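Local atomic coordinates of gamma-hexachlorocyclohexane dehydrochlorinase (Sphingomonas paucimobilis, PDB entry 3A76), a protein that catalyses two successive 1,2-anti dehydrochlorinations of the pollutant lindane, giving 1,3,4,6-tetrachloro-1,4-cyclohexadiene by way of gamma-pentachlorocyclohexene. Residues A43-Q48 against H89-Y94. Sequence-based numbering, arbitrary orientation.
Sequences AVDKRQ and HECIHY
Asp45 and His93 form a His-carboxylate pair in the probable active site of this SnoaL-like domain. The last turn of helix 22-45 lies here against strand 88-102. Asp45 CB sits 3.7 Å from Cys91 O. Asp45 CG lies anti to its own carbonyl carbon (chi1 -65°), which carries the carboxylate to the strand at His93. Asp45 OD1 accepts a hydrogen bond from His93 ND1 at the ring edge, at a very short 2.5 Å and nearly straight (166°). Carboxylate and imidazole are almost coplanar, 20° apart. Asp45 OD2 accepts one from the backbone His93 N at 2.8 Å, which comes in from above the carboxylate plane. The two bonds hold the carboxylate's rotation; the ND1 bond also holds the ring. An alanine in place of Asp45 would probably leave His93 ND1 and N without these acceptors and the ring freer to turn. His93 is inferred to be the proton acceptor, and it touches bound spermidine. Val44 CG1 packs 3.5 Å from His93 CE1, and Leu41 also touches this histidine. Farther along, Arg47 NH1 hydrogen-bonds to Phe88 O. A water joins the backbones: it donates to Asp45 O at 2.6 Å and accepts from Cys91 N at 3.1 Å.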
loop_
_atom_site.group_PDB
_atom_site.type_symbol
_atom_site.label_atom_id
_atom_site.label_comp_id
_atom_site.label_asym_id
_atom_site.label_seq_id
_atom_site.Cartn_x
_atom_site.Cartn_y
_atom_site.Cartn_z
ATOM N N ALA B 43 6.878 5.662 -12.439
ATOM C CA ALA B 43 7.311 6.398 -13.617
ATOM C C ALA B 43 6.808 7.824 -13.564
ATOM O O ALA B 43 7.505 8.749 -13.980
ATOM C CB ALA B 43 6.851 5.707 -14.894
ATOM N N VAL B 44 5.608 8.004 -13.035
ATOM C CA VAL B 44 5.047 9.338 -12.886
ATOM C C VAL B 44 5.788 10.124 -11.787
ATOM O O VAL B 44 6.106 11.302 -11.956
ATOM C CB VAL B 44 3.531 9.283 -12.577
ATOM C CG1 VAL B 44 3.059 10.611 -12.006
ATOM C CG2 VAL B 44 2.728 8.901 -13.824
ATOM N N ASP B 45 6.045 9.451 -10.667
ATOM C CA ASP B 45 6.569 10.077 -9.457
ATOM C C ASP B 45 8.062 10.330 -9.597
ATOM O O ASP B 45 8.553 11.368 -9.163
ATOM C CB ASP B 45 6.347 9.171 -8.243
ATOM C CG ASP B 45 4.876 8.957 -7.915
ATOM O OD1 ASP B 45 4.043 9.820 -8.250
ATOM O OD2 ASP B 45 4.571 7.923 -7.290
ATOM N N LYS B 46 8.772 9.352 -10.154
ATOM C CA LYS B 46 10.212 9.451 -10.369
ATOM C C LYS B 46 10.574 10.074 -11.729
ATOM O O LYS B 46 11.743 10.280 -12.016
ATOM C CB LYS B 46 10.885 8.081 -10.192
ATOM C CG LYS B 46 11.151 7.674 -8.734
ATOM C CD LYS B 46 9.880 7.683 -7.880
ATOM C CE LYS B 46 10.087 6.867 -6.626
ATOM N NZ LYS B 46 8.953 7.052 -5.716
ATOM N N ARG B 47 9.558 10.409 -12.525
ATOM C CA ARG B 47 9.695 11.111 -13.824
ATOM C C ARG B 47 10.557 10.349 -14.791
ATOM O O ARG B 47 11.523 10.871 -15.341
ATOM C CB ARG B 47 10.112 12.578 -13.645
ATOM C CG ARG B 47 9.129 13.290 -12.750
ATOM C CD ARG B 47 9.246 14.789 -12.764
ATOM N NE ARG B 47 8.263 15.353 -11.843
ATOM C CZ ARG B 47 7.876 16.623 -11.850
ATOM N NH1 ARG B 47 6.966 17.054 -10.986
ATOM N NH2 ARG B 47 8.397 17.463 -12.735
ATOM N N GLN B 48 10.172 9.088 -14.983
ATOM C CA GLN B 48 10.913 8.135 -15.775
ATOM C C GLN B 48 10.137 7.847 -17.048
ATOM O O GLN B 48 9.156 7.092 -17.049
ATOM C CB GLN B 48 11.201 6.867 -14.960
ATOM C CG GLN B 48 12.117 7.155 -13.782
ATOM C CD GLN B 48 12.370 5.981 -12.855
ATOM O OE1 GLN B 48 13.219 6.074 -11.974
ATOM N NE2 GLN B 48 11.649 4.881 -13.041
ATOM N N HIS B 89 5.578 20.224 -8.281
ATOM C CA HIS B 89 7.031 20.248 -8.058
ATOM C C HIS B 89 7.529 18.818 -7.885
ATOM O O HIS B 89 8.483 18.386 -8.539
ATOM C CB HIS B 89 7.402 21.138 -6.875
ATOM C CG HIS B 89 7.271 22.593 -7.184
ATOM N ND1 HIS B 89 8.022 23.209 -8.166
ATOM C CD2 HIS B 89 6.459 23.544 -6.670
ATOM C CE1 HIS B 89 7.680 24.482 -8.235
ATOM N NE2 HIS B 89 6.735 24.709 -7.341
ATOM N N GLU B 90 6.850 18.095 -7.007
ATOM C CA GLU B 90 6.919 16.649 -6.952
ATOM C C GLU B 90 5.610 16.092 -6.420
ATOM O O GLU B 90 4.763 16.818 -5.891
ATOM C CB GLU B 90 8.107 16.104 -6.114
ATOM C CG GLU B 90 8.801 16.978 -5.036
ATOM C CD GLU B 90 7.921 17.967 -4.298
ATOM O OE1 GLU B 90 6.828 17.616 -3.842
ATOM O OE2 GLU B 90 8.349 19.121 -4.144
ATOM N N CYS B 91 5.454 14.788 -6.558
ATOM C CA CYS B 91 4.311 14.111 -5.988
ATOM C C CYS B 91 4.721 12.687 -5.692
ATOM O O CYS B 91 5.741 12.210 -6.194
ATOM C CB CYS B 91 3.122 14.133 -6.960
ATOM S SG CYS B 91 3.498 13.344 -8.491
ATOM N N ILE B 92 3.904 12.003 -4.897
ATOM C CA ILE B 92 4.107 10.580 -4.684
ATOM C C ILE B 92 2.759 9.830 -4.658
ATOM O O ILE B 92 1.849 10.228 -3.940
ATOM C CB ILE B 92 4.970 10.327 -3.402
ATOM C CG1 ILE B 92 5.400 8.860 -3.322
ATOM C CG2 ILE B 92 4.300 10.887 -2.109
ATOM C CD1 ILE B 92 4.441 8.068 -2.677
ATOM N N HIS B 93 2.662 8.759 -5.449
ATOM C CA HIS B 93 1.492 7.869 -5.498
ATOM C C HIS B 93 1.682 6.599 -4.655
ATOM O O HIS B 93 2.598 5.815 -4.910
ATOM C CB HIS B 93 1.241 7.406 -6.939
ATOM C CG HIS B 93 0.760 8.474 -7.863
ATOM N ND1 HIS B 93 1.607 9.401 -8.432
ATOM C CD2 HIS B 93 -0.476 8.743 -8.349
ATOM C CE1 HIS B 93 0.912 10.202 -9.221
ATOM N NE2 HIS B 93 -0.354 9.824 -9.189
ATOM N N TYR B 94 0.807 6.389 -3.676
ATOM C CA TYR B 94 0.772 5.120 -2.945
ATOM C C TYR B 94 -0.395 4.242 -3.425
ATOM O O TYR B 94 -1.540 4.463 -3.046
ATOM C CB TYR B 94 0.657 5.348 -1.418
ATOM C CG TYR B 94 1.752 6.180 -0.783
ATOM C CD1 TYR B 94 2.994 5.619 -0.482
ATOM C CD2 TYR B 94 1.529 7.511 -0.424
ATOM C CE1 TYR B 94 4.003 6.369 0.108
ATOM C CE2 TYR B 94 2.542 8.271 0.172
ATOM C CZ TYR B 94 3.774 7.687 0.441
ATOM O OH TYR B 94 4.780 8.421 1.051
HETATM O O HOH W 1 7.724 13.635 -8.324
#